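Local coordinates for YghZ aldo-keto reductase (Escherichia coli, PDB 3N6Q), which probably catalyses the NADPH-dependent reduction of aldehydes or ketones, as a TIM-barrel oxidoreductase of the aldo-keto reductase family, at residues L286-K291 with A314-F320; W3-R9 with F85-E91. One frame throughout, in Å; residues are numbered along the deposited sequence.

Contact 1. Residues L286-K291 with A314-F320; sequences LSWLLK and ALNNLTF
Ser287 OG, set by an m chi1, lies 2.9 Å from Ala314 O and 3.0 Å from Asn317 O, so the hydroxyl fits into the turn where Asn317 N bonds back to Ala314 O (3.1 Å). A water bridges the two segments further on, donating to Lys291 O at 2.4 Å and to Leu318 O at 2.5 Å, both short. Beside it, Lys291 CA makes a CA-H...O contact with Leu318 O (3.5 Å), at the closest CA pair, Lys291–Leu318, 5.0 Å. Lys291 turns back on its own helix, NZ donating to Trp288 O at 3.0 Å. The helix ends at Leu289; Leu290 (phi/psi -91/13) leaves it, though its N still reaches Leu286 O (3.1 Å). In the (beta/alpha)8 barrel this is the end of helix 281-289, just before the eighth barrel strand, 297-300, and it meets the connection between helices 305-312 and 322-334. That connection passes from a 3-10 turn through Asn317 (-148/85) and Leu318 (-97/8) to extended Thr319 and Phe320. The edge of Trp288 (chi1 t) points at the face of Phe320 (chi1 m) in a T-shaped pair, the centroid of the Trp288 five-membered ring 5.5 Å from that of the Phe320 ring and the planes at 80°. Leu290 CB touches Leu318 CD2 (3.8 Å), Leu290 CD1 touches Leu315 CD2 (4.0 Å), and Leu286 CB meets Ala314 CB (3.9 Å); Leu286 and Leu290 also lie on Val298.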
loop_
_atom_site.group_PDB
_atom_site.type_symbol
_atom_site.label_atom_id
_atom_site.label_comp_id
_atom_site.label_asym_id
_atom_site.label_seq_id
_atom_site.Cartn_x
_atom_site.Cartn_y
_atom_site.Cartn_z
ATOM N N LEU B 286 -36.653 21.564 7.527
ATOM C CA LEU B 286 -35.651 21.215 6.562
ATOM C C LEU B 286 -35.208 22.403 5.694
ATOM O O LEU B 286 -34.019 22.579 5.435
ATOM C CB LEU B 286 -36.123 20.078 5.664
ATOM C CG LEU B 286 -36.477 18.800 6.435
ATOM C CD1 LEU B 286 -37.065 17.738 5.405
ATOM C CD2 LEU B 286 -35.248 18.290 7.228
ATOM N N SER B 287 -36.163 23.227 5.273
ATOM C CA SER B 287 -35.808 24.393 4.445
ATOM C C SER B 287 -34.906 25.325 5.243
ATOM O O SER B 287 -33.973 25.894 4.727
ATOM C CB SER B 287 -37.102 25.139 4.050
ATOM O OG SER B 287 -37.855 24.348 3.127
ATOM N N TRP B 288 -35.210 25.463 6.521
ATOM C CA TRP B 288 -34.419 26.322 7.392
ATOM C C TRP B 288 -32.965 25.926 7.477
ATOM O O TRP B 288 -32.078 26.748 7.409
ATOM C CB TRP B 288 -35.060 26.399 8.771
ATOM C CG TRP B 288 -34.374 27.387 9.684
ATOM C CD1 TRP B 288 -34.753 28.710 9.942
ATOM C CD2 TRP B 288 -33.248 27.112 10.535
ATOM N NE1 TRP B 288 -33.865 29.268 10.884
ATOM C CE2 TRP B 288 -32.926 28.318 11.230
ATOM C CE3 TRP B 288 -32.445 25.975 10.743
ATOM C CZ2 TRP B 288 -31.885 28.382 12.163
ATOM C CZ3 TRP B 288 -31.387 26.052 11.637
ATOM C CH2 TRP B 288 -31.102 27.258 12.336
ATOM N N LEU B 289 -32.702 24.622 7.604
ATOM C CA LEU B 289 -31.315 24.165 7.557
ATOM C C LEU B 289 -30.669 24.457 6.222
ATOM O O LEU B 289 -29.485 24.800 6.165
ATOM C CB LEU B 289 -31.278 22.633 7.876
ATOM C CG LEU B 289 -31.554 22.337 9.362
ATOM C CD1 LEU B 289 -31.918 20.815 9.573
ATOM C CD2 LEU B 289 -30.250 22.658 10.191
ATOM N N LEU B 290 -31.418 24.270 5.143
ATOM C CA LEU B 290 -30.894 24.335 3.777
ATOM C C LEU B 290 -30.993 25.789 3.165
ATOM O O LEU B 290 -30.814 25.974 1.948
ATOM C CB LEU B 290 -31.728 23.447 2.879
ATOM C CG LEU B 290 -31.449 21.936 3.115
ATOM C CD1 LEU B 290 -32.393 21.086 2.306
ATOM C CD2 LEU B 290 -29.944 21.588 2.833
ATOM N N LYS B 291 -31.268 26.769 4.021
ATOM C CA LYS B 291 -31.605 28.138 3.557
ATOM C C LYS B 291 -30.395 28.864 3.009
ATOM O O LYS B 291 -30.522 29.912 2.331
ATOM C CB LYS B 291 -32.162 28.966 4.721
ATOM C CG LYS B 291 -31.139 29.280 5.843
ATOM C CD LYS B 291 -31.899 29.907 7.094
ATOM C CE LYS B 291 -31.021 30.113 8.329
ATOM N NZ LYS B 291 -30.498 28.791 8.904
ATOM N N ALA B 314 -39.439 20.275 0.507
ATOM C CA ALA B 314 -38.799 21.434 1.204
ATOM C C ALA B 314 -37.961 22.260 0.210
ATOM O O ALA B 314 -37.808 23.507 0.360
ATOM C CB ALA B 314 -37.944 20.963 2.389
ATOM N N LEU B 315 -37.401 21.595 -0.803
ATOM C CA LEU B 315 -36.582 22.302 -1.761
ATOM C C LEU B 315 -37.362 23.382 -2.557
ATOM O O LEU B 315 -36.741 24.196 -3.238
ATOM C CB LEU B 315 -35.850 21.345 -2.733
ATOM C CG LEU B 315 -34.919 20.331 -2.009
ATOM C CD1 LEU B 315 -34.457 19.267 -3.047
ATOM C CD2 LEU B 315 -33.717 21.153 -1.419
ATOM N N ASN B 316 -38.684 23.334 -2.516
ATOM C CA ASN B 316 -39.511 24.324 -3.274
ATOM C C ASN B 316 -39.557 25.688 -2.621
ATOM O O ASN B 316 -40.070 26.655 -3.213
ATOM C CB ASN B 316 -40.922 23.777 -3.448
ATOM C CG ASN B 316 -40.919 22.598 -4.381
ATOM O OD1 ASN B 316 -40.060 22.540 -5.242
ATOM N ND2 ASN B 316 -41.819 21.654 -4.196
ATOM N N ASN B 317 -39.098 25.769 -1.365
ATOM C CA ASN B 317 -39.111 27.043 -0.676
ATOM C C ASN B 317 -37.938 27.118 0.288
ATOM O O ASN B 317 -38.126 26.877 1.488
ATOM C CB ASN B 317 -40.438 27.229 0.103
ATOM C CG ASN B 317 -40.640 28.675 0.564
ATOM O OD1 ASN B 317 -39.695 29.471 0.529
ATOM N ND2 ASN B 317 -41.842 28.992 1.081
ATOM N N LEU B 318 -36.768 27.512 -0.206
ATOM C CA LEU B 318 -35.589 27.610 0.652
ATOM C C LEU B 318 -35.381 29.050 1.146
ATOM O O LEU B 318 -34.366 29.352 1.784
ATOM C CB LEU B 318 -34.367 27.116 -0.109
ATOM C CG LEU B 318 -34.467 25.618 -0.451
ATOM C CD1 LEU B 318 -33.221 25.220 -1.248
ATOM C CD2 LEU B 318 -34.620 24.702 0.833
ATOM N N THR B 319 -36.348 29.928 0.883
ATOM C CA THR B 319 -36.049 31.333 1.270
ATOM C C THR B 319 -36.797 31.757 2.530
ATOM O O THR B 319 -38.019 31.528 2.662
ATOM C CB THR B 319 -36.334 32.325 0.104
ATOM O OG1 THR B 319 -37.696 32.234 -0.220
ATOM C CG2 THR B 319 -35.596 31.944 -1.159
ATOM N N PHE B 320 -36.094 32.492 3.394
ATOM C CA PHE B 320 -36.701 33.081 4.577
ATOM C C PHE B 320 -36.339 34.576 4.608
ATOM O O PHE B 320 -35.197 34.910 4.435
ATOM C CB PHE B 320 -36.086 32.445 5.841
ATOM C CG PHE B 320 -36.497 30.981 6.050
ATOM C CD1 PHE B 320 -37.561 30.667 6.940
ATOM C CD2 PHE B 320 -35.884 29.952 5.303
ATOM C CE1 PHE B 320 -37.981 29.257 7.134
ATOM C CE2 PHE B 320 -36.344 28.603 5.429
ATOM C CZ PHE B 320 -37.352 28.275 6.352
HETATM O O HOH W 1 -32.439 30.663 1.019
#

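Contact 2. Residues W3-R9 with F85-E91; sequences WLANPER and FAAYRDE
Side chains bridge this contact, in one case to a backbone NH, for the backbones stay well apart: the CA pairs Trp3–Phe85, Ala5–Tyr88 and Arg9–Glu91 are separated by 8.3, 8.9 and 11.3 Å. Tyr88 (chi1 -66°, chi2 -56°) spans the gap, its OH accepting from Ala5 N at 3.0 Å with an angle of 172°, while Ala5 CB lies 3.6 Å from Tyr88 CZ. Trp3 has a t chi1 (chi2 63°), which brings the six-membered ring to Phe85 (chi1 m, chi2 -102°): the edge of the indole meets the phenyl face, centroids 5.4 Å apart, planes at 62°, with Trp3 CZ3 to Phe85 CZ at 3.9 Å. Trp3 CZ3 also comes within 4.1 Å of Tyr88 CE2.

At the other end Arg9 (chi1 p, then t, t, chi4 -86°) points its guanidinium two ways. Arg9 NH1 donates to Asn6 O at 2.9 Å, and Arg9 NH2 forms a salt bridge with Glu91 OE1 at 2.8 Å, the N-H...O angle 177°; Glu91 (m, t) shares OE1 with Tyr10 OH. Residues 6-9 form a type I turn, Arg9 N to Asn6 O 3.1 Å, with an Asx turn in which Glu8 N donates to Asn6 OD1 at 2.9 Å. Opposite, Tyr88 N reaches Phe85 O (2.9 Å) and Glu91 N reaches Tyr88 O (3.0 Å). Phe53 of helix 42-54 packs on Ala5, Arg9 and Glu91, and Pro104 of the second subunit touches Arg9. The arrangement lays the N-terminal lead-in to the hairpin 15-17/24-31 across the loop joining helix 72-84 to the third barrel strand, 93-98, of the TIM barrel.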
loop_
_atom_site.group_PDB
_atom_site.type_symbol
_atom_site.label_atom_id
_atom_site.label_comp_id
_atom_site.label_asym_id
_atom_site.label_seq_id
_atom_site.Cartn_x
_atom_site.Cartn_y
_atom_site.Cartn_z
ATOM N N TRP B 3 -35.250 -4.521 -11.466
ATOM C CA TRP B 3 -35.827 -3.228 -11.076
ATOM C C TRP B 3 -35.125 -2.105 -11.826
ATOM O O TRP B 3 -33.892 -2.034 -11.841
ATOM C CB TRP B 3 -35.760 -3.015 -9.550
ATOM C CG TRP B 3 -36.250 -1.646 -9.142
ATOM C CD1 TRP B 3 -37.518 -1.129 -9.300
ATOM C CD2 TRP B 3 -35.457 -0.597 -8.605
ATOM N NE1 TRP B 3 -37.560 0.179 -8.846
ATOM C CE2 TRP B 3 -36.293 0.549 -8.479
ATOM C CE3 TRP B 3 -34.112 -0.502 -8.226
ATOM C CZ2 TRP B 3 -35.845 1.753 -7.902
ATOM C CZ3 TRP B 3 -33.658 0.722 -7.666
ATOM C CH2 TRP B 3 -34.545 1.821 -7.503
ATOM N N LEU B 4 -35.906 -1.218 -12.443
ATOM C CA LEU B 4 -35.343 -0.120 -13.213
ATOM C C LEU B 4 -35.634 1.221 -12.495
ATOM O O LEU B 4 -36.784 1.539 -12.166
ATOM C CB LEU B 4 -35.882 -0.153 -14.663
ATOM C CG LEU B 4 -35.505 0.894 -15.702
ATOM C CD1 LEU B 4 -34.010 0.813 -16.070
ATOM C CD2 LEU B 4 -36.352 0.650 -16.979
ATOM N N ALA B 5 -34.577 1.903 -12.081
ATOM C CA ALA B 5 -34.743 3.116 -11.290
ATOM C C ALA B 5 -35.371 4.185 -12.220
ATOM O O ALA B 5 -35.221 4.123 -13.431
ATOM C CB ALA B 5 -33.370 3.600 -10.764
ATOM N N ASN B 6 -36.071 5.128 -11.617
ATOM C CA ASN B 6 -36.702 6.258 -12.337
ATOM C C ASN B 6 -35.708 6.955 -13.254
ATOM O O ASN B 6 -34.667 7.464 -12.823
ATOM C CB ASN B 6 -37.329 7.191 -11.298
ATOM C CG ASN B 6 -37.786 8.516 -11.891
ATOM O OD1 ASN B 6 -38.072 8.591 -13.076
ATOM N ND2 ASN B 6 -37.821 9.569 -11.065
ATOM N N PRO B 7 -36.001 6.977 -14.568
ATOM C CA PRO B 7 -35.029 7.568 -15.482
ATOM C C PRO B 7 -34.871 9.053 -15.262
ATOM O O PRO B 7 -33.842 9.585 -15.619
ATOM C CB PRO B 7 -35.617 7.313 -16.897
ATOM C CG PRO B 7 -36.790 6.446 -16.692
ATOM C CD PRO B 7 -37.101 6.261 -15.256
ATOM N N GLU B 8 -35.834 9.668 -14.577
ATOM C CA GLU B 8 -35.854 11.104 -14.311
ATOM C C GLU B 8 -35.324 11.449 -12.907
ATOM O O GLU B 8 -35.378 12.619 -12.485
ATOM C CB GLU B 8 -37.311 11.623 -14.429
ATOM C CG GLU B 8 -37.919 11.487 -15.861
ATOM C CD GLU B 8 -36.960 11.990 -16.929
ATOM O OE1 GLU B 8 -36.417 13.102 -16.755
ATOM O OE2 GLU B 8 -36.691 11.257 -17.919
ATOM N N ARG B 9 -34.678 10.475 -12.248
ATOM C CA ARG B 9 -34.257 10.658 -10.840
ATOM C C ARG B 9 -33.342 11.835 -10.573
ATOM O O ARG B 9 -33.312 12.319 -9.429
ATOM C CB ARG B 9 -33.630 9.332 -10.273
ATOM C CG ARG B 9 -32.313 8.877 -10.958
ATOM C CD ARG B 9 -32.016 7.422 -10.560
ATOM N NE ARG B 9 -30.845 6.902 -11.253
ATOM C CZ ARG B 9 -30.862 6.354 -12.463
ATOM N NH1 ARG B 9 -31.994 6.331 -13.172
ATOM N NH2 ARG B 9 -29.737 5.901 -12.992
ATOM N N PHE B 85 -29.735 -3.024 -6.435
ATOM C CA PHE B 85 -28.822 -1.954 -6.792
ATOM C C PHE B 85 -27.499 -2.455 -7.354
ATOM O O PHE B 85 -26.580 -1.700 -7.422
ATOM C CB PHE B 85 -28.567 -1.002 -5.593
ATOM C CG PHE B 85 -29.773 -0.227 -5.156
ATOM C CD1 PHE B 85 -29.909 1.111 -5.533
ATOM C CD2 PHE B 85 -30.670 -0.762 -4.246
ATOM C CE1 PHE B 85 -30.991 1.851 -5.093
ATOM C CE2 PHE B 85 -31.749 -0.045 -3.777
ATOM C CZ PHE B 85 -31.937 1.269 -4.240
ATOM N N ALA B 86 -27.443 -3.685 -7.858
ATOM C CA ALA B 86 -26.206 -4.204 -8.462
ATOM C C ALA B 86 -25.687 -3.390 -9.624
ATOM O O ALA B 86 -24.478 -3.307 -9.830
ATOM C CB ALA B 86 -26.374 -5.683 -8.878
ATOM N N ALA B 87 -26.551 -2.768 -10.400
ATOM C CA ALA B 87 -26.044 -1.966 -11.482
ATOM C C ALA B 87 -25.807 -0.511 -11.053
ATOM O O ALA B 87 -25.393 0.303 -11.880
ATOM C CB ALA B 87 -26.991 -2.016 -12.676
ATOM N N TYR B 88 -26.125 -0.173 -9.799
ATOM C CA TYR B 88 -26.194 1.268 -9.444
ATOM C C TYR B 88 -25.208 1.635 -8.333
ATOM O O TYR B 88 -25.279 2.755 -7.813
ATOM C CB TYR B 88 -27.584 1.648 -8.933
ATOM C CG TYR B 88 -28.687 1.532 -9.986
ATOM C CD1 TYR B 88 -28.597 2.220 -11.203
ATOM C CD2 TYR B 88 -29.823 0.773 -9.721
ATOM C CE1 TYR B 88 -29.616 2.100 -12.179
ATOM C CE2 TYR B 88 -30.854 0.649 -10.681
ATOM C CZ TYR B 88 -30.751 1.334 -11.878
ATOM O OH TYR B 88 -31.778 1.201 -12.795
ATOM N N ARG B 89 -24.342 0.707 -7.905
ATOM C CA ARG B 89 -23.475 1.051 -6.765
ATOM C C ARG B 89 -22.642 2.300 -6.995
ATOM O O ARG B 89 -22.369 3.074 -6.034
ATOM C CB ARG B 89 -22.579 -0.136 -6.342
ATOM C CG ARG B 89 -21.930 0.089 -4.997
ATOM C CD ARG B 89 -20.508 0.629 -5.167
ATOM N NE ARG B 89 -19.831 0.905 -3.881
ATOM C CZ ARG B 89 -19.957 2.022 -3.150
ATOM N NH1 ARG B 89 -20.859 2.989 -3.485
ATOM N NH2 ARG B 89 -19.223 2.169 -2.024
ATOM N N ASP B 90 -22.150 2.490 -8.223
ATOM C CA ASP B 90 -21.254 3.615 -8.495
ATOM C C ASP B 90 -22.004 4.969 -8.621
ATOM O O ASP B 90 -21.354 6.014 -8.772
ATOM C CB ASP B 90 -20.366 3.351 -9.738
ATOM C CG ASP B 90 -19.398 2.136 -9.510
ATOM O OD1 ASP B 90 -19.169 1.744 -8.316
ATOM O OD2 ASP B 90 -18.773 1.690 -10.483
ATOM N N GLU B 91 -23.312 4.913 -8.505
ATOM C CA GLU B 91 -24.155 6.110 -8.395
ATOM C C GLU B 91 -24.496 6.449 -6.931
ATOM O O GLU B 91 -25.306 7.359 -6.695
ATOM C CB GLU B 91 -25.445 5.875 -9.202
ATOM C CG GLU B 91 -25.129 5.950 -10.698
ATOM C CD GLU B 91 -26.283 5.531 -11.571
ATOM O OE1 GLU B 91 -27.375 6.108 -11.470
ATOM O OE2 GLU B 91 -26.071 4.648 -12.417
#

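Overall arrangement
Contacts 1 and 2 have centres 27 Å apart and come no nearer than about 10 Å between their closest atoms, so they do not touch. Along the chain they follow in series. One segment of each lies where a helix returns to a barrel strand, 286-291 just before strand 297-300 and the loop 85-91 just before strand 93-98, hence on the N-terminal side of the barrel. In aldo-keto reductases the active site sits at the opposite, C-terminal ends of the strands, consistent with neither contact lining it. Contact 2 borders the second subunit, whereas no other chain of the assembly touches contact 1. The bound magnesium ion is about 12 Å from the Trp3 side chain.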